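Local coordinates for putative exported protein (Bordetella pertussis, PDB 2DVZ) that binds glutamate and, as a periplasmic solute receptor of the Bug family, probably delivers it for uptake into the cell, at residues Arg22-Phe27 / Glu55-Ala60; Tyr144-Ser149 / Ile170-Tyr175. One frame throughout, in Å; residues are numbered along the deposited sequence.

Contact 1 (Arg22-Phe27 / Glu55-Ala60); sequences RVIVPF and ENKGGA. With GLU (glutamic acid), chain G.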
loop_
_atom_site.group_PDB
_atom_site.type_symbol
_atom_site.label_atom_id
_atom_site.label_comp_id
_atom_site.label_asym_id
_atom_site.label_seq_id
_atom_site.Cartn_x
_atom_site.Cartn_y
_atom_site.Cartn_z
ATOM N N ARG A 22 -14.863 9.905 -10.642
ATOM C CA ARG A 22 -14.194 8.658 -10.877
ATOM C C ARG A 22 -12.991 8.637 -9.925
ATOM O O ARG A 22 -12.277 9.643 -9.762
ATOM C CB ARG A 22 -13.734 8.547 -12.346
ATOM C CG ARG A 22 -14.887 8.534 -13.383
ATOM C CD ARG A 22 -14.394 8.753 -14.852
ATOM N NE ARG A 22 -13.330 7.815 -15.213
ATOM C CZ ARG A 22 -12.260 8.119 -15.953
ATOM N NH1 ARG A 22 -12.086 9.358 -16.435
ATOM N NH2 ARG A 22 -11.337 7.180 -16.191
ATOM N N VAL A 23 -12.793 7.490 -9.284
ATOM C CA VAL A 23 -11.630 7.293 -8.446
ATOM C C VAL A 23 -10.914 6.056 -8.943
ATOM O O VAL A 23 -11.437 4.949 -8.890
ATOM C CB VAL A 23 -11.985 7.159 -6.947
ATOM C CG1 VAL A 23 -10.650 6.989 -6.078
ATOM C CG2 VAL A 23 -12.793 8.400 -6.478
ATOM N N ILE A 24 -9.714 6.262 -9.438
ATOM C CA ILE A 24 -8.911 5.194 -9.973
ATOM C C ILE A 24 -8.038 4.581 -8.885
ATOM O O ILE A 24 -7.201 5.248 -8.258
ATOM C CB ILE A 24 -8.044 5.671 -11.188
ATOM C CG1 ILE A 24 -8.928 6.165 -12.360
ATOM C CG2 ILE A 24 -7.107 4.560 -11.684
ATOM C CD1 ILE A 24 -8.063 6.926 -13.502
ATOM N N VAL A 25 -8.231 3.276 -8.706
ATOM C CA VAL A 25 -7.394 2.454 -7.849
ATOM C C VAL A 25 -6.402 1.675 -8.737
ATOM O O VAL A 25 -6.801 0.797 -9.514
ATOM C CB VAL A 25 -8.289 1.549 -6.927
ATOM C CG1 VAL A 25 -7.486 0.447 -6.219
ATOM C CG2 VAL A 25 -9.005 2.419 -5.938
ATOM N N PRO A 26 -5.102 2.007 -8.640
ATOM C CA PRO A 26 -4.097 1.410 -9.516
ATOM C C PRO A 26 -3.730 -0.047 -9.164
ATOM O O PRO A 26 -2.664 -0.513 -9.510
ATOM C CB PRO A 26 -2.922 2.371 -9.360
ATOM C CG PRO A 26 -3.036 2.784 -7.894
ATOM C CD PRO A 26 -4.504 2.991 -7.724
ATOM N N PHE A 27 -4.649 -0.778 -8.526
ATOM C CA PHE A 27 -4.427 -2.174 -8.172
ATOM C C PHE A 27 -5.714 -2.959 -8.322
ATOM O O PHE A 27 -6.796 -2.398 -8.318
ATOM C CB PHE A 27 -3.887 -2.293 -6.742
ATOM C CG PHE A 27 -2.470 -1.900 -6.623
ATOM C CD1 PHE A 27 -1.454 -2.776 -7.054
ATOM C CD2 PHE A 27 -2.122 -0.642 -6.136
ATOM C CE1 PHE A 27 -0.126 -2.416 -6.991
ATOM C CE2 PHE A 27 -0.769 -0.270 -6.057
ATOM C CZ PHE A 27 0.231 -1.165 -6.488
ATOM N N GLU A 55 -12.725 2.677 -9.818
ATOM C CA GLU A 55 -12.305 1.973 -11.011
ATOM C C GLU A 55 -11.018 1.275 -10.650
ATOM O O GLU A 55 -10.056 1.924 -10.249
ATOM C CB GLU A 55 -11.989 2.979 -12.136
ATOM C CG GLU A 55 -13.171 3.334 -12.975
ATOM C CD GLU A 55 -12.919 4.533 -13.902
ATOM O OE1 GLU A 55 -11.788 4.718 -14.413
ATOM O OE2 GLU A 55 -13.885 5.270 -14.138
ATOM N N ASN A 56 -10.976 -0.037 -10.807
ATOM C CA ASN A 56 -9.746 -0.736 -10.550
ATOM C C ASN A 56 -8.980 -0.865 -11.853
ATOM O O ASN A 56 -9.498 -1.415 -12.829
ATOM C CB ASN A 56 -10.024 -2.101 -9.904
ATOM C CG ASN A 56 -10.589 -1.982 -8.471
ATOM O OD1 ASN A 56 -11.816 -1.967 -8.253
ATOM N ND2 ASN A 56 -9.698 -1.912 -7.502
ATOM N N LYS A 57 -7.760 -0.330 -11.867
ATOM C CA LYS A 57 -6.861 -0.410 -13.010
ATOM C C LYS A 57 -5.501 -0.982 -12.604
ATOM O O LYS A 57 -4.503 -0.271 -12.544
ATOM C CB LYS A 57 -6.670 0.967 -13.675
ATOM C CG LYS A 57 -7.952 1.711 -14.071
ATOM C CD LYS A 57 -8.583 1.092 -15.306
ATOM C CE LYS A 57 -10.071 1.504 -15.447
ATOM N NZ LYS A 57 -10.256 3.018 -15.450
ATOM N N GLY A 58 -5.448 -2.279 -12.339
ATOM C CA GLY A 58 -4.201 -2.855 -11.897
ATOM C C GLY A 58 -3.275 -3.208 -13.031
ATOM O O GLY A 58 -3.658 -3.131 -14.200
ATOM N N GLY A 59 -2.064 -3.633 -12.690
ATOM C CA GLY A 59 -1.080 -3.964 -13.697
ATOM C C GLY A 59 0.178 -3.155 -13.516
ATOM O O GLY A 59 0.122 -1.932 -13.265
ATOM N N ALA A 60 1.308 -3.860 -13.651
ATOM C CA ALA A 60 2.660 -3.311 -13.574
ATOM C C ALA A 60 3.002 -2.517 -12.286
ATOM O O ALA A 60 3.591 -1.398 -12.327
ATOM C CB ALA A 60 2.958 -2.506 -14.827
HETATM N N GLU G . 1.368 -2.682 -2.973
HETATM C CA GLU G . 0.379 -1.587 -2.990
HETATM C C GLU G . 0.830 -0.398 -2.157
HETATM O O GLU G . 0.241 0.006 -1.150
HETATM C CB GLU G . -1.008 -2.102 -2.617
HETATM C CG GLU G . -1.346 -3.426 -3.326
HETATM C CD GLU G . -2.809 -3.623 -3.593
HETATM O OE1 GLU G . -3.576 -2.702 -3.242
HETATM O OE2 GLU G . -3.205 -4.691 -4.183
HETATM O OXT GLU G . 1.821 0.242 -2.544
HETATM O O HOH W 1 -1.094 -3.148 -10.252
#
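Arg-22 and Glu-55 carry the ionic part of this contact. The guanidinium grips the carboxylate side-on: NE of Arg-22 reaches OE2 of Glu-55 at 2.8 Å, and NH2 of Arg-22 reaches OE1 of Glu-55 at 3.1 Å. The two planes lie 22° apart, nearly coplanar, and both oxygens are met on their syn sides. Lys-57 NZ comes to the anti side of the same Glu-55 OE1, well out of the carboxylate plane; its chain, bent at chi2 and chi4, turns the ammonium back along its own segment. NZ also pairs with Glu-68.

Backbone bonds join neighbouring parallel strands 21-25 and 52-56 and run on to Lys-57, just beyond the second. Glu-55 N donates to Val-23 O, Val-25 N to Glu-55 O at 2.7 Å, and Lys-57 N to Val-25 O. From the last residue of strand 52-56, ND2 of Asn-56 reaches past the end of strand 21-25 in a nearly straight bond (167°) to Phe-27 O at 3.1 Å; ND2 also bonds Asp-34, and OD1 Arg-38. A water accepts from Gly-59 N and lies within reach of Pro-26 O.

Side-chain packing is modest. Ile-24 CG2 touches Lys-57 CG at 3.8 Å, and the Val-25 and Asn-56 side chains lie side by side. Phe-27 turns away from 55-60 and lays one ring face against the bound glutamate, whose CG sits 3.7 Å above the ring plane, over its centre.

The crossover through helix 32-48 makes this a beta-alpha-beta unit. Its chemistry is graded along the strands: two cations share one carboxylate at the end remote from the ligand, which should offset their mutual repulsion, whereas the pocket end has backbone and amide bonds consistent with fixing the Phe-27 backbone, whose ring lies against the ligand's CG and carboxylate carbon.

Contact 2 (Tyr144-Ser149 / Ile170-Tyr175); sequences YSYGSS and IVHVPY. With GLU (glutamic acid), chain G.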
loop_
_atom_site.group_PDB
_atom_site.type_symbol
_atom_site.label_atom_id
_atom_site.label_comp_id
_atom_site.label_asym_id
_atom_site.label_seq_id
_atom_site.Cartn_x
_atom_site.Cartn_y
_atom_site.Cartn_z
ATOM N N TYR A 144 11.790 -21.402 -0.881
ATOM C CA TYR A 144 10.482 -20.818 -0.589
ATOM C C TYR A 144 10.266 -19.669 -1.557
ATOM O O TYR A 144 11.231 -19.029 -2.024
ATOM C CB TYR A 144 10.418 -20.306 0.863
ATOM C CG TYR A 144 10.230 -21.418 1.889
ATOM C CD1 TYR A 144 8.959 -21.928 2.146
ATOM C CD2 TYR A 144 11.312 -21.968 2.583
ATOM C CE1 TYR A 144 8.752 -22.942 3.066
ATOM C CE2 TYR A 144 11.119 -22.996 3.497
ATOM C CZ TYR A 144 9.828 -23.469 3.743
ATOM O OH TYR A 144 9.554 -24.461 4.670
ATOM N N SER A 145 9.003 -19.395 -1.832
ATOM C CA SER A 145 8.650 -18.244 -2.629
ATOM C C SER A 145 7.645 -17.335 -1.905
ATOM O O SER A 145 6.929 -17.743 -0.971
ATOM C CB SER A 145 8.066 -18.715 -3.947
ATOM O OG SER A 145 6.826 -19.335 -3.658
ATOM N N TYR A 146 7.612 -16.091 -2.356
ATOM C CA TYR A 146 6.778 -15.083 -1.754
ATOM C C TYR A 146 6.077 -14.332 -2.853
ATOM O O TYR A 146 6.625 -14.173 -3.951
ATOM C CB TYR A 146 7.609 -14.130 -0.883
ATOM C CG TYR A 146 8.448 -13.058 -1.589
ATOM C CD1 TYR A 146 7.919 -11.767 -1.857
ATOM C CD2 TYR A 146 9.787 -13.301 -1.924
ATOM C CE1 TYR A 146 8.707 -10.765 -2.466
ATOM C CE2 TYR A 146 10.578 -12.312 -2.530
ATOM C CZ TYR A 146 10.038 -11.040 -2.783
ATOM O OH TYR A 146 10.854 -10.069 -3.363
ATOM N N GLY A 147 4.877 -13.873 -2.533
ATOM C CA GLY A 147 4.070 -13.081 -3.408
ATOM C C GLY A 147 4.157 -11.619 -3.042
ATOM O O GLY A 147 4.400 -11.255 -1.882
ATOM N N SER A 148 3.997 -10.792 -4.080
ATOM C CA SER A 148 3.905 -9.353 -3.983
ATOM C C SER A 148 2.718 -8.842 -4.835
ATOM O O SER A 148 2.016 -9.607 -5.536
ATOM C CB SER A 148 5.216 -8.722 -4.452
ATOM O OG SER A 148 5.293 -8.702 -5.880
ATOM N N SER A 149 2.503 -7.533 -4.763
ATOM C CA SER A 149 1.459 -6.851 -5.537
ATOM C C SER A 149 1.979 -6.340 -6.875
ATOM O O SER A 149 1.253 -5.645 -7.558
ATOM C CB SER A 149 0.941 -5.647 -4.750
ATOM O OG SER A 149 2.002 -4.692 -4.572
ATOM N N ILE A 170 14.714 -16.066 -1.158
ATOM C CA ILE A 170 13.329 -16.470 -1.313
ATOM C C ILE A 170 12.929 -15.884 -2.627
ATOM O O ILE A 170 13.471 -14.835 -3.030
ATOM C CB ILE A 170 12.390 -16.050 -0.089
ATOM C CG1 ILE A 170 12.650 -14.622 0.401
ATOM C CG2 ILE A 170 12.742 -16.862 1.129
ATOM C CD1 ILE A 170 12.009 -14.288 1.832
ATOM N N VAL A 171 12.034 -16.582 -3.319
ATOM C CA VAL A 171 11.753 -16.287 -4.716
ATOM C C VAL A 171 10.500 -15.450 -4.890
ATOM O O VAL A 171 9.411 -15.835 -4.468
ATOM C CB VAL A 171 11.682 -17.580 -5.610
ATOM C CG1 VAL A 171 11.360 -17.202 -7.065
ATOM C CG2 VAL A 171 13.007 -18.341 -5.546
ATOM N N HIS A 172 10.669 -14.322 -5.562
ATOM C CA HIS A 172 9.602 -13.382 -5.812
ATOM C C HIS A 172 8.618 -13.873 -6.846
ATOM O O HIS A 172 8.999 -14.271 -7.921
ATOM C CB HIS A 172 10.172 -12.037 -6.251
ATOM C CG HIS A 172 9.124 -11.037 -6.610
ATOM N ND1 HIS A 172 9.173 -10.297 -7.774
ATOM C CD2 HIS A 172 7.990 -10.659 -5.968
ATOM C CE1 HIS A 172 8.121 -9.493 -7.828
ATOM N NE2 HIS A 172 7.387 -9.691 -6.745
ATOM N N VAL A 173 7.341 -13.864 -6.497
ATOM C CA VAL A 173 6.295 -14.100 -7.459
ATOM C C VAL A 173 5.352 -12.895 -7.423
ATOM O O VAL A 173 4.585 -12.732 -6.443
ATOM C CB VAL A 173 5.473 -15.388 -7.192
ATOM C CG1 VAL A 173 4.417 -15.569 -8.308
ATOM C CG2 VAL A 173 6.394 -16.644 -7.051
ATOM N N PRO A 174 5.399 -12.062 -8.484
ATOM C CA PRO A 174 4.500 -10.887 -8.567
ATOM C C PRO A 174 3.058 -11.261 -8.892
ATOM O O PRO A 174 2.827 -12.206 -9.607
ATOM C CB PRO A 174 5.067 -10.073 -9.737
ATOM C CG PRO A 174 5.851 -11.126 -10.625
ATOM C CD PRO A 174 6.326 -12.202 -9.643
ATOM N N TYR A 175 2.110 -10.472 -8.402
ATOM C CA TYR A 175 0.720 -10.606 -8.770
ATOM C C TYR A 175 0.241 -9.249 -9.237
ATOM O O TYR A 175 0.947 -8.249 -9.075
ATOM C CB TYR A 175 -0.129 -11.122 -7.569
ATOM C CG TYR A 175 0.203 -12.557 -7.199
ATOM C CD1 TYR A 175 -0.604 -13.613 -7.634
ATOM C CD2 TYR A 175 1.369 -12.870 -6.447
ATOM C CE1 TYR A 175 -0.289 -14.940 -7.330
ATOM C CE2 TYR A 175 1.690 -14.192 -6.132
ATOM C CZ TYR A 175 0.851 -15.225 -6.570
ATOM O OH TYR A 175 1.160 -16.551 -6.248
HETATM N N GLU G . 1.368 -2.682 -2.973
HETATM C CA GLU G . 0.379 -1.587 -2.990
HETATM C C GLU G . 0.830 -0.398 -2.157
HETATM O O GLU G . 0.241 0.006 -1.150
HETATM C CB GLU G . -1.008 -2.102 -2.617
HETATM C CG GLU G . -1.346 -3.426 -3.326
HETATM C CD GLU G . -2.809 -3.623 -3.593
HETATM O OE1 GLU G . -3.576 -2.702 -3.242
HETATM O OE2 GLU G . -3.205 -4.691 -4.183
HETATM O OXT GLU G . 1.821 0.242 -2.544
#
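Tyr-146 and His-172 pair on one face of a parallel strand pair, 145-148 with 171-174, joined through helix 154-166 in a beta-alpha-beta unit. The tyrosine ring leans over the neighbouring strand. Its CG stands between the backbone N and the carbonyl carbon (chi1 77°), and one ring face takes the CA of His-172 in a CH-pi contact, 3.9 Å from CA to the ring centroid. The two rings meet obliquely, their planes 36° apart, neither stacked nor edge-to-face. Ile-170 adds its CG1 against Tyr-146 CD2 at 3.9 Å, while its carbonyl O lies at the ring edge. The phenol OH is bonded to Glu-160, and Phe-194 meets the ring edge-to-face.

On the same side of the sheet, the imidazole of His-172 runs forward to Ser-148, with CG anti to its backbone N, and also stacks on His-156. Across the other side, the Tyr-175 ring lies with its edge toward Ser-148 O and Gly-147 CA, the latter 3.8 Å from Tyr-175 CE2; Asp-184 holds the far hydroxyl.

Beneath these groups the backbones exchange bonds alternately, among them Tyr-146 N to Val-171 O and Val-173 N to Tyr-146 O at 2.7 Å. Tyr-175 N to Ser-148 O is more bent, at 130°. Just past its strand, Ser-149 accepts the amino group of the bound glutamate on OG, with 2.6 Å between that OG and the ligand N. Ser-148 OG, which also bonds Gly-150 N, meets His-172 NE2 at the imidazole edge, near its plane, in a hydrogen bond whose 2.5 Å length is doubtful.

In the fold
Contacts 1 and 2 are both parallel strand pairs, each the two strands of a beta-alpha-beta unit, in one mixed sheet; their centres lie about 21 Å apart and both reach the glutamate. They meet directly through Phe-27 CE1 and Ser-149 O, 3.6 Å apart. Both are partly buried, but contact 1 lies nearer the chain centre (about 13 Å from it, centre to centre, against about 16 Å) and has no exposed residue among those that touch, where contact 2 has two. Charges dominate the outer end of contact 1, rings and hydroxyls contact 2. Contact 1 gives an apolar ring face along the ligand, contact 2 an acceptor for its amino group.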